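Local coordinates for aminopeptidase-like protein (PDB 5JM6) that probably acts as a zinc-dependent aminopeptidase of the M18 family and is a dodecameric protein linked to the Cvt pathway of selective autophagy, at residues 148-152 with 153-157; 167-171 with 172-176; 211-215 with 216-220; 255-259 with 260-264. All coordinates share one frame; numbering follows the deposited sequence.

Overall arrangement
Contact 2 is wholly buried, contacts 1 and 4 are partly so, and contact 3 is a surface loop. Contacts 1 and 2 serve the same antiparallel sheet, one turning into strand 153-160 and the other leading into strand 174-183, with centres about 17 Å apart. Contact 4 starts helix 259-268 beside this sheet; its P258 packs on L156 of contact 1 and its L261 on V176 of contact 2. Contact 3 joins the group through T216, which meets W170. The chemistry follows the setting: paired backbone bonds in contact 1, a buried arginine on a carbonyl in contact 2, glycine-rich turning in contact 3, and helix-start bonding in contact 4. All four reach the second subunit.

Contact 1 (148-152 with 153-157); sequences PTKEG and YVQLG
K150 and Y153 face each other across a tight turn and are joined by two backbone hydrogen bonds. K150 N gives to Y153 O at 2.9 Å, and Y153 N returns the bond to K150 O at 3.0 Å. They form a hydrogen-bonded antiparallel pair, a single bridge closed by a type I' beta turn in the manner of a two-residue hairpin link. E151 and G152 hold the corner with positive phi, and G152 suits its place because a side chain there would press on the preceding carbonyl. A weaker CA-H...O contact, T149 CA to Y153 O at 3.1 Å, adds to the pairing.

The tyrosine ring packs on the turn. With CG beside its own backbone N (chi1 -60°), Y153 turns its ring back beside the corner: CD1 lies 3.2 Å from E151 O, while K150 O sits in the ring plane at the edge. Replacing the tyrosine by alanine is likely to uncover these turn carbonyls and to leave A396 O of the second subunit without its weak hydrogen bond from the phenol OH.

Among the remaining side chains, T149 and V154 run side by side, CG2 to CG2 at 4.0 Å. On the face that carries Y153, the aliphatic part of K150 crosses Q155, whose OE1 is 3.7 Å from K150 CD; the amide NE2 of Q155 bonds to N399 of the second subunit.

Y153 and V154 then run against strand 228-231, where V154 makes backbone hydrogen bonds, so the turn opens strand 153-160 between that edge strand and strand 139-141.

Contact 2 (167-171 with 172-176); sequences ETWWD and RDLSV
T168 O receives the NE-H of R172 at 2.8 Å, a nearly straight bond (168° at the hydrogen) that arrives almost along the C=O axis, with the oxygen close to the guanidinium plane. R172 reaches back four residues in two steps: chi1 (-57°) sets CG beside the backbone N, 3.3 Å from T168 O and 3.5 Å from W170 O, and the bend at chi2 (-79°) then turns CD and NE back toward T168 O. Arginine fits this buried place because its planar head can donate in several directions at once: while NE serves T168, NH2 bonds D171 O of the second subunit, whose own R172 bonds D171 O here through NH1. With a leucine in its place, T168 O and D171 O of the second subunit would probably lose these donors.

The apolar part lies further along. W169 and L174 cross at about a right angle, with L174 CD2 4.1 Å from W169 CZ3. Between them D171, with its positive phi, helps bend the chain sharply, and its carboxylate is taken up by T206. D173 forms a salt bridge with R488 of the second subunit.

T168 has its side chain about 8 Å from that of H485, a zinc ligand. The whole is a bent link from a short 3-10 turn into strand 174-183, placed where two subunits meet near the dinuclear zinc site of an M18 aminopeptidase.

Contact 3 (211-215 with 216-220); sequences FGIGM and TGHGN
I213 and G217 make the main apolar touch, with the methyl CG2 of I213 resting 3.8 Å from G217 CA. The branch gets there because CG2 lies roughly opposite its own backbone N, with CG1 beside that nitrogen. The same methyl approaches the H218 ring more loosely, I213 CG2 being 4.4 Å from H218 CE1. A beta-branched isoleucine suits this place, since one branch can cover the bare glycine backbone.

No hydrogen bond joins 211-215 to 216-220, and the backbone fold carries the rest. T216 to G219 form a type II' beta turn within the long loop between strands 190-196 and 228-231. G217 takes the second position, where its positive phi (69°) favours glycine. G219 N reaches T216 O at 3.4 Å, a weak bond. G219 also has positive phi, at backbone angles that by themselves call for glycine.

The polar and packing partners lie mostly outside the two segments. H218 ND1 is hydrogen-bonded to E224, which would help to hold the imidazole's rotation. M215 leads away from the turn to pack on T206 and P209, and it also meets E167 of the second subunit. The backbone O of T216 packs near CZ2 of the W170 indole.

Contact 4 (255-259 with 260-264); sequences STQPP and KLVKL
P258 and V262 are bonded across the start of helix 259-268. P258 is the N-cap residue, and its carbonyl O takes the N-H of V262 at 3.1 Å as the first helical i to i+4 bond; L261 N makes a weak one to the same oxygen. One residue on, the pattern repeats, K263 N giving to P259 O, also at 3.1 Å. Proline suits this helix start because the opening residues need no N-H to give, and its ring holds P259 near a helical phi.

K263 can be followed outward from the helix. It runs alongside the carbonyl that receives its own N-H: CB is 3.8 Å from P259 O and CG 3.3 Å. CD lies further off, at 4.0 Å, and a bend at chi3 brings CE back to 3.7 Å from P259 O. NZ then continues past P259 on the exposed side, where a long, flexible lysine is well suited. K260 likewise extends from the helix, meeting L295 of the second subunit.

The buried flank is apolar. P258 CB packs on L261 CB, and Q257 CB lies 3.6 Å from V262 CG2, the branch that also passes P258 O. Q257, L261 and V262 all rest on W280 of strand 277-286, so the helix start is seated against the antiparallel sheet. Past its CB, Q257 bends at chi2 (-74°), and this folds its amide back toward the preceding residue: NE2 gives its N-H to T256 OG1 at 3.1 Å, with the hydroxyl oxygen only 10° out of the amide plane.

Contact 1 (148-152 with 153-157)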
loop_
_atom_site.group_PDB
_atom_site.type_symbol
_atom_site.label_atom_id
_atom_site.label_comp_id
_atom_site.label_asym_id
_atom_site.label_seq_id
_atom_site.Cartn_x
_atom_site.Cartn_y
_atom_site.Cartn_z
ATOM N N PRO A 148 16.648 24.296 -29.963
ATOM C CA PRO A 148 15.722 24.396 -31.095
ATOM C C PRO A 148 14.554 25.314 -30.763
ATOM O O PRO A 148 14.011 25.219 -29.661
ATOM C CB PRO A 148 15.234 22.954 -31.295
ATOM C CG PRO A 148 16.145 22.095 -30.480
ATOM C CD PRO A 148 16.661 22.948 -29.373
ATOM N N THR A 149 14.179 26.194 -31.685
ATOM C CA THR A 149 12.969 26.977 -31.485
ATOM C C THR A 149 11.798 26.008 -31.481
ATOM O O THR A 149 11.689 25.141 -32.348
ATOM C CB THR A 149 12.773 28.057 -32.561
ATOM O OG1 THR A 149 12.583 27.438 -33.838
ATOM C CG2 THR A 149 13.981 28.986 -32.610
ATOM N N LYS A 150 10.933 26.159 -30.488
ATOM C CA LYS A 150 9.940 25.148 -30.162
ATOM C C LYS A 150 8.585 25.815 -29.957
ATOM O O LYS A 150 8.437 26.666 -29.080
ATOM C CB LYS A 150 10.392 24.396 -28.909
ATOM C CG LYS A 150 9.676 23.109 -28.565
ATOM C CD LYS A 150 10.422 22.472 -27.400
ATOM C CE LYS A 150 10.165 20.988 -27.254
ATOM N NZ LYS A 150 10.976 20.451 -26.124
ATOM N N GLU A 151 7.608 25.429 -30.779
ATOM C CA GLU A 151 6.287 26.064 -30.808
ATOM C C GLU A 151 6.388 27.587 -30.929
ATOM O O GLU A 151 5.585 28.317 -30.348
ATOM C CB GLU A 151 5.469 25.692 -29.563
ATOM C CG GLU A 151 5.300 24.192 -29.306
ATOM C CD GLU A 151 4.210 23.539 -30.148
ATOM O OE1 GLU A 151 3.688 24.188 -31.081
ATOM O OE2 GLU A 151 3.869 22.369 -29.866
ATOM N N GLY A 152 7.381 28.060 -31.677
ATOM C CA GLY A 152 7.533 29.482 -31.933
ATOM C C GLY A 152 8.371 30.235 -30.916
ATOM O O GLY A 152 8.617 31.432 -31.076
ATOM N N TYR A 153 8.811 29.542 -29.870
ATOM C CA TYR A 153 9.625 30.159 -28.828
ATOM C C TYR A 153 11.103 29.888 -29.027
ATOM O O TYR A 153 11.496 28.790 -29.410
ATOM C CB TYR A 153 9.218 29.657 -27.442
ATOM C CG TYR A 153 7.790 29.948 -27.076
ATOM C CD1 TYR A 153 6.768 29.113 -27.497
ATOM C CD2 TYR A 153 7.462 31.052 -26.301
ATOM C CE1 TYR A 153 5.460 29.369 -27.167
ATOM C CE2 TYR A 153 6.152 31.317 -25.963
ATOM C CZ TYR A 153 5.156 30.471 -26.398
ATOM O OH TYR A 153 3.846 30.724 -26.068
ATOM N N VAL A 154 11.917 30.899 -28.750
ATOM C CA VAL A 154 13.358 30.729 -28.666
ATOM C C VAL A 154 13.717 30.467 -27.206
ATOM O O VAL A 154 13.309 31.221 -26.322
ATOM C CB VAL A 154 14.106 31.970 -29.187
ATOM C CG1 VAL A 154 15.600 31.699 -29.276
ATOM C CG2 VAL A 154 13.551 32.387 -30.542
ATOM N N GLN A 155 14.459 29.394 -26.949
ATOM C CA GLN A 155 14.798 29.030 -25.576
ATOM C C GLN A 155 16.308 29.053 -25.335
ATOM O O GLN A 155 17.093 29.278 -26.257
ATOM C CB GLN A 155 14.223 27.649 -25.238
ATOM C CG GLN A 155 12.714 27.547 -25.442
ATOM C CD GLN A 155 12.134 26.222 -24.977
ATOM O OE1 GLN A 155 12.151 25.231 -25.707
ATOM N NE2 GLN A 155 11.608 26.202 -23.757
ATOM N N LEU A 156 16.704 28.806 -24.089
ATOM C CA LEU A 156 18.096 28.943 -23.675
ATOM C C LEU A 156 18.537 27.791 -22.778
ATOM O O LEU A 156 17.910 27.526 -21.753
ATOM C CB LEU A 156 18.296 30.269 -22.940
ATOM C CG LEU A 156 19.715 30.567 -22.463
ATOM C CD1 LEU A 156 20.599 30.880 -23.650
ATOM C CD2 LEU A 156 19.720 31.710 -21.464
ATOM N N GLY A 157 19.594 27.089 -23.174
ATOM C CA GLY A 157 20.147 26.038 -22.335
ATOM C C GLY A 157 20.856 26.566 -21.102
ATOM O O GLY A 157 21.852 27.282 -21.213
#

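Contact 2 (167-171 with 172-176)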
loop_
_atom_site.group_PDB
_atom_site.type_symbol
_atom_site.label_atom_id
_atom_site.label_comp_id
_atom_site.label_asym_id
_atom_site.label_seq_id
_atom_site.Cartn_x
_atom_site.Cartn_y
_atom_site.Cartn_z
ATOM N N GLU A 167 11.264 26.358 -6.748
ATOM C CA GLU A 167 9.962 26.882 -7.129
ATOM C C GLU A 167 9.911 28.412 -7.229
ATOM O O GLU A 167 9.156 28.946 -8.036
ATOM C CB GLU A 167 8.892 26.381 -6.155
ATOM C CG GLU A 167 9.197 26.618 -4.686
ATOM C CD GLU A 167 9.899 25.438 -4.039
ATOM O OE1 GLU A 167 11.019 25.100 -4.474
ATOM O OE2 GLU A 167 9.328 24.843 -3.100
ATOM N N THR A 168 10.722 29.121 -6.448
ATOM C CA THR A 168 10.643 30.582 -6.460
ATOM C C THR A 168 11.177 31.199 -7.762
ATOM O O THR A 168 11.002 32.394 -7.993
ATOM C CB THR A 168 11.398 31.210 -5.265
ATOM O OG1 THR A 168 12.810 31.036 -5.428
ATOM C CG2 THR A 168 10.952 30.575 -3.957
ATOM N N TRP A 169 11.804 30.385 -8.609
ATOM C CA TRP A 169 12.391 30.870 -9.863
ATOM C C TRP A 169 11.396 30.977 -11.023
ATOM O O TRP A 169 11.707 31.575 -12.052
ATOM C CB TRP A 169 13.559 29.970 -10.281
ATOM C CG TRP A 169 14.841 30.344 -9.615
ATOM C CD1 TRP A 169 15.178 30.129 -8.312
ATOM C CD2 TRP A 169 15.958 31.013 -10.214
ATOM N NE1 TRP A 169 16.435 30.621 -8.060
ATOM C CE2 TRP A 169 16.936 31.170 -9.211
ATOM C CE3 TRP A 169 16.226 31.497 -11.499
ATOM C CZ2 TRP A 169 18.162 31.786 -9.453
ATOM C CZ3 TRP A 169 17.445 32.109 -11.737
ATOM C CH2 TRP A 169 18.397 32.247 -10.719
ATOM N N TRP A 170 10.210 30.396 -10.858
ATOM C CA TRP A 170 9.177 30.455 -11.890
ATOM C C TRP A 170 8.577 31.855 -12.011
ATOM O O TRP A 170 8.389 32.540 -11.007
ATOM C CB TRP A 170 8.050 29.466 -11.593
ATOM C CG TRP A 170 8.420 28.012 -11.610
ATOM C CD1 TRP A 170 8.968 27.299 -10.587
ATOM C CD2 TRP A 170 8.223 27.083 -12.686
ATOM N NE1 TRP A 170 9.142 25.990 -10.962
ATOM C CE2 TRP A 170 8.696 25.831 -12.246
ATOM C CE3 TRP A 170 7.708 27.191 -13.982
ATOM C CZ2 TRP A 170 8.663 24.694 -13.052
ATOM C CZ3 TRP A 170 7.677 26.060 -14.782
ATOM C CH2 TRP A 170 8.153 24.829 -14.314
ATOM N N ASP A 171 8.256 32.255 -13.241
ATOM C CA ASP A 171 7.612 33.541 -13.516
ATOM C C ASP A 171 8.345 34.724 -12.882
ATOM O O ASP A 171 7.722 35.612 -12.300
ATOM C CB ASP A 171 6.153 33.530 -13.040
ATOM C CG ASP A 171 5.310 32.480 -13.746
ATOM O OD1 ASP A 171 4.333 31.998 -13.135
ATOM O OD2 ASP A 171 5.616 32.138 -14.908
ATOM N N ARG A 172 9.667 34.727 -12.992
ATOM C CA ARG A 172 10.463 35.870 -12.564
ATOM C C ARG A 172 11.070 36.527 -13.796
ATOM O O ARG A 172 11.310 35.860 -14.802
ATOM C CB ARG A 172 11.561 35.447 -11.585
ATOM C CG ARG A 172 11.058 34.734 -10.339
ATOM C CD ARG A 172 10.511 35.708 -9.305
ATOM N NE ARG A 172 10.195 35.031 -8.049
ATOM C CZ ARG A 172 9.696 35.635 -6.975
ATOM N NH1 ARG A 172 9.451 36.937 -6.995
ATOM N NH2 ARG A 172 9.446 34.935 -5.878
ATOM N N ASP A 173 11.331 37.829 -13.718
ATOM C CA ASP A 173 11.903 38.526 -14.859
ATOM C C ASP A 173 13.411 38.383 -14.767
ATOM O O ASP A 173 14.051 38.990 -13.911
ATOM C CB ASP A 173 11.512 40.009 -14.864
ATOM C CG ASP A 173 10.022 40.232 -15.057
ATOM O OD1 ASP A 173 9.248 39.255 -14.989
ATOM O OD2 ASP A 173 9.626 41.398 -15.270
ATOM N N LEU A 174 13.981 37.604 -15.678
ATOM C CA LEU A 174 15.386 37.246 -15.572
ATOM C C LEU A 174 16.227 38.015 -16.570
ATOM O O LEU A 174 15.852 38.171 -17.731
ATOM C CB LEU A 174 15.582 35.742 -15.780
ATOM C CG LEU A 174 14.741 34.792 -14.927
ATOM C CD1 LEU A 174 14.970 33.354 -15.367
ATOM C CD2 LEU A 174 15.049 34.962 -13.446
ATOM N N SER A 175 17.369 38.498 -16.102
ATOM C CA SER A 175 18.333 39.124 -16.983
ATOM C C SER A 175 19.570 38.241 -17.022
ATOM O O SER A 175 19.621 37.203 -16.359
ATOM C CB SER A 175 18.673 40.538 -16.510
ATOM O OG SER A 175 19.299 41.282 -17.540
ATOM N N VAL A 176 20.562 38.646 -17.803
ATOM C CA VAL A 176 21.769 37.853 -17.959
ATOM C C VAL A 176 22.989 38.741 -17.739
ATOM O O VAL A 176 22.952 39.943 -18.006
ATOM C CB VAL A 176 21.822 37.175 -19.352
ATOM C CG1 VAL A 176 21.959 38.212 -20.458
ATOM C CG2 VAL A 176 22.946 36.150 -19.421
#

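Contact 3 (211-215 with 216-220)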
loop_
_atom_site.group_PDB
_atom_site.type_symbol
_atom_site.label_atom_id
_atom_site.label_comp_id
_atom_site.label_asym_id
_atom_site.label_seq_id
_atom_site.Cartn_x
_atom_site.Cartn_y
_atom_site.Cartn_z
ATOM N N PHE A 211 -4.863 22.630 -16.440
ATOM C CA PHE A 211 -4.476 21.417 -17.161
ATOM C C PHE A 211 -4.329 20.176 -16.282
ATOM O O PHE A 211 -3.918 19.119 -16.760
ATOM C CB PHE A 211 -3.170 21.652 -17.919
ATOM C CG PHE A 211 -3.285 22.665 -19.017
ATOM C CD1 PHE A 211 -3.815 22.314 -20.247
ATOM C CD2 PHE A 211 -2.864 23.969 -18.820
ATOM C CE1 PHE A 211 -3.925 23.247 -21.261
ATOM C CE2 PHE A 211 -2.969 24.905 -19.829
ATOM C CZ PHE A 211 -3.500 24.544 -21.051
ATOM N N GLY A 212 -4.630 20.310 -14.996
ATOM C CA GLY A 212 -4.679 19.166 -14.102
ATOM C C GLY A 212 -3.367 18.843 -13.414
ATOM O O GLY A 212 -3.361 18.262 -12.329
ATOM N N ILE A 213 -2.257 19.239 -14.027
ATOM C CA ILE A 213 -0.959 19.177 -13.366
ATOM C C ILE A 213 -0.910 20.347 -12.387
ATOM O O ILE A 213 -1.899 21.060 -12.220
ATOM C CB ILE A 213 0.217 19.265 -14.373
ATOM C CG1 ILE A 213 -0.159 18.624 -15.710
ATOM C CG2 ILE A 213 1.479 18.615 -13.810
ATOM C CD1 ILE A 213 0.865 18.858 -16.810
ATOM N N GLY A 214 0.228 20.545 -11.735
ATOM C CA GLY A 214 0.452 21.772 -10.999
ATOM C C GLY A 214 0.849 22.864 -11.974
ATOM O O GLY A 214 0.854 22.654 -13.188
ATOM N N MET A 215 1.167 24.041 -11.450
ATOM C CA MET A 215 1.683 25.118 -12.283
ATOM C C MET A 215 3.172 24.909 -12.532
ATOM O O MET A 215 3.726 25.357 -13.536
ATOM C CB MET A 215 1.430 26.472 -11.622
ATOM C CG MET A 215 -0.035 26.732 -11.320
ATOM S SD MET A 215 -0.333 28.381 -10.657
ATOM C CE MET A 215 -0.035 29.386 -12.110
ATOM N N THR A 216 3.796 24.223 -11.583
ATOM C CA THR A 216 5.226 23.949 -11.570
ATOM C C THR A 216 5.535 22.582 -12.199
ATOM O O THR A 216 6.685 22.257 -12.512
ATOM C CB THR A 216 5.734 24.064 -10.102
ATOM O OG1 THR A 216 5.977 25.445 -9.801
ATOM C CG2 THR A 216 6.997 23.258 -9.823
ATOM N N GLY A 217 4.486 21.807 -12.448
ATOM C CA GLY A 217 4.648 20.480 -13.007
ATOM C C GLY A 217 5.288 19.551 -11.998
ATOM O O GLY A 217 5.113 19.711 -10.790
ATOM N N HIS A 218 6.036 18.578 -12.501
ATOM C CA HIS A 218 6.753 17.637 -11.653
ATOM C C HIS A 218 8.032 18.270 -11.109
ATOM O O HIS A 218 8.684 17.716 -10.224
ATOM C CB HIS A 218 7.052 16.364 -12.441
ATOM C CG HIS A 218 5.900 15.904 -13.278
ATOM N ND1 HIS A 218 5.690 16.350 -14.566
ATOM C CD2 HIS A 218 4.873 15.066 -13.000
ATOM C CE1 HIS A 218 4.595 15.793 -15.051
ATOM N NE2 HIS A 218 4.080 15.009 -14.120
ATOM N N GLY A 219 8.380 19.439 -11.643
ATOM C CA GLY A 219 9.493 20.223 -11.137
ATOM C C GLY A 219 10.834 19.909 -11.773
ATOM O O GLY A 219 11.853 20.488 -11.399
ATOM N N ASN A 220 10.829 18.998 -12.742
ATOM C CA ASN A 220 12.058 18.532 -13.377
ATOM C C ASN A 220 12.784 19.660 -14.110
ATOM O O ASN A 220 12.224 20.303 -14.997
ATOM C CB ASN A 220 11.734 17.376 -14.329
ATOM C CG ASN A 220 12.818 17.138 -15.356
ATOM O OD1 ASN A 220 12.884 17.823 -16.375
ATOM N ND2 ASN A 220 13.669 16.149 -15.104
#

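Contact 4 (255-259 with 260-264)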
loop_
_atom_site.group_PDB
_atom_site.type_symbol
_atom_site.label_atom_id
_atom_site.label_comp_id
_atom_site.label_asym_id
_atom_site.label_seq_id
_atom_site.Cartn_x
_atom_site.Cartn_y
_atom_site.Cartn_z
ATOM N N SER A 255 28.901 30.235 -32.475
ATOM C CA SER A 255 27.927 29.348 -33.099
ATOM C C SER A 255 27.197 28.453 -32.091
ATOM O O SER A 255 26.134 27.918 -32.399
ATOM C CB SER A 255 28.603 28.480 -34.161
ATOM O OG SER A 255 29.531 27.587 -33.573
ATOM N N THR A 256 27.754 28.287 -30.893
ATOM C CA THR A 256 27.120 27.436 -29.883
ATOM C C THR A 256 26.047 28.172 -29.085
ATOM O O THR A 256 25.365 27.573 -28.254
ATOM C CB THR A 256 28.148 26.861 -28.884
ATOM O OG1 THR A 256 28.881 27.930 -28.270
ATOM C CG2 THR A 256 29.113 25.920 -29.583
ATOM N N GLN A 257 25.885 29.461 -29.361
ATOM C CA GLN A 257 25.056 30.339 -28.542
ATOM C C GLN A 257 23.886 30.895 -29.348
ATOM O O GLN A 257 23.902 30.834 -30.577
ATOM C CB GLN A 257 25.904 31.485 -27.983
ATOM C CG GLN A 257 27.194 31.033 -27.324
ATOM C CD GLN A 257 26.960 30.389 -25.975
ATOM O OE1 GLN A 257 26.229 30.919 -25.140
ATOM N NE2 GLN A 257 27.567 29.228 -25.760
ATOM N N PRO A 258 22.846 31.400 -28.661
ATOM C CA PRO A 258 21.781 32.088 -29.397
ATOM C C PRO A 258 22.345 33.274 -30.171
ATOM O O PRO A 258 23.048 34.094 -29.579
ATOM C CB PRO A 258 20.829 32.549 -28.289
ATOM C CG PRO A 258 21.069 31.594 -27.171
ATOM C CD PRO A 258 22.534 31.274 -27.226
ATOM N N PRO A 259 22.041 33.367 -31.476
ATOM C CA PRO A 259 22.632 34.398 -32.339
ATOM C C PRO A 259 22.360 35.789 -31.802
ATOM O O PRO A 259 23.206 36.683 -31.859
ATOM C CB PRO A 259 21.920 34.193 -33.680
ATOM C CG PRO A 259 21.404 32.798 -33.635
ATOM C CD PRO A 259 21.065 32.536 -32.201
ATOM N N LYS A 260 21.162 35.944 -31.261
ATOM C CA LYS A 260 20.676 37.223 -30.791
ATOM C C LYS A 260 21.302 37.654 -29.474
ATOM O O LYS A 260 21.407 38.848 -29.192
ATOM C CB LYS A 260 19.164 37.165 -30.657
ATOM C CG LYS A 260 18.508 38.047 -31.663
ATOM C CD LYS A 260 17.014 37.984 -31.629
ATOM C CE LYS A 260 16.506 38.323 -33.011
ATOM N NZ LYS A 260 15.072 38.675 -32.978
ATOM N N LEU A 261 21.708 36.681 -28.667
ATOM C CA LEU A 261 22.412 36.977 -27.430
ATOM C C LEU A 261 23.834 37.423 -27.745
ATOM O O LEU A 261 24.341 38.369 -27.146
ATOM C CB LEU A 261 22.420 35.760 -26.504
ATOM C CG LEU A 261 23.111 35.923 -25.148
ATOM C CD1 LEU A 261 22.449 37.015 -24.322
ATOM C CD2 LEU A 261 23.113 34.603 -24.393
ATOM N N VAL A 262 24.463 36.741 -28.699
ATOM C CA VAL A 262 25.821 37.072 -29.115
ATOM C C VAL A 262 25.908 38.509 -29.629
ATOM O O VAL A 262 26.790 39.265 -29.220
ATOM C CB VAL A 262 26.328 36.101 -30.200
ATOM C CG1 VAL A 262 27.712 36.512 -30.688
ATOM C CG2 VAL A 262 26.349 34.678 -29.663
ATOM N N LYS A 263 24.989 38.889 -30.513
ATOM C CA LYS A 263 24.969 40.252 -31.038
ATOM C C LYS A 263 24.705 41.261 -29.931
ATOM O O LYS A 263 25.268 42.355 -29.932
ATOM C CB LYS A 263 23.912 40.417 -32.129
ATOM C CG LYS A 263 24.077 39.530 -33.342
ATOM C CD LYS A 263 22.974 39.836 -34.341
ATOM C CE LYS A 263 22.413 38.571 -34.958
ATOM N NZ LYS A 263 21.122 38.828 -35.656
ATOM N N LEU A 264 23.837 40.892 -28.994
ATOM C CA LEU A 264 23.518 41.777 -27.886
ATOM C C LEU A 264 24.758 41.977 -27.022
ATOM O O LEU A 264 25.082 43.098 -26.644
ATOM C CB LEU A 264 22.358 41.219 -27.057
ATOM C CG LEU A 264 21.588 42.246 -26.223
ATOM C CD1 LEU A 264 20.975 43.302 -27.128
ATOM C CD2 LEU A 264 20.514 41.572 -25.384
#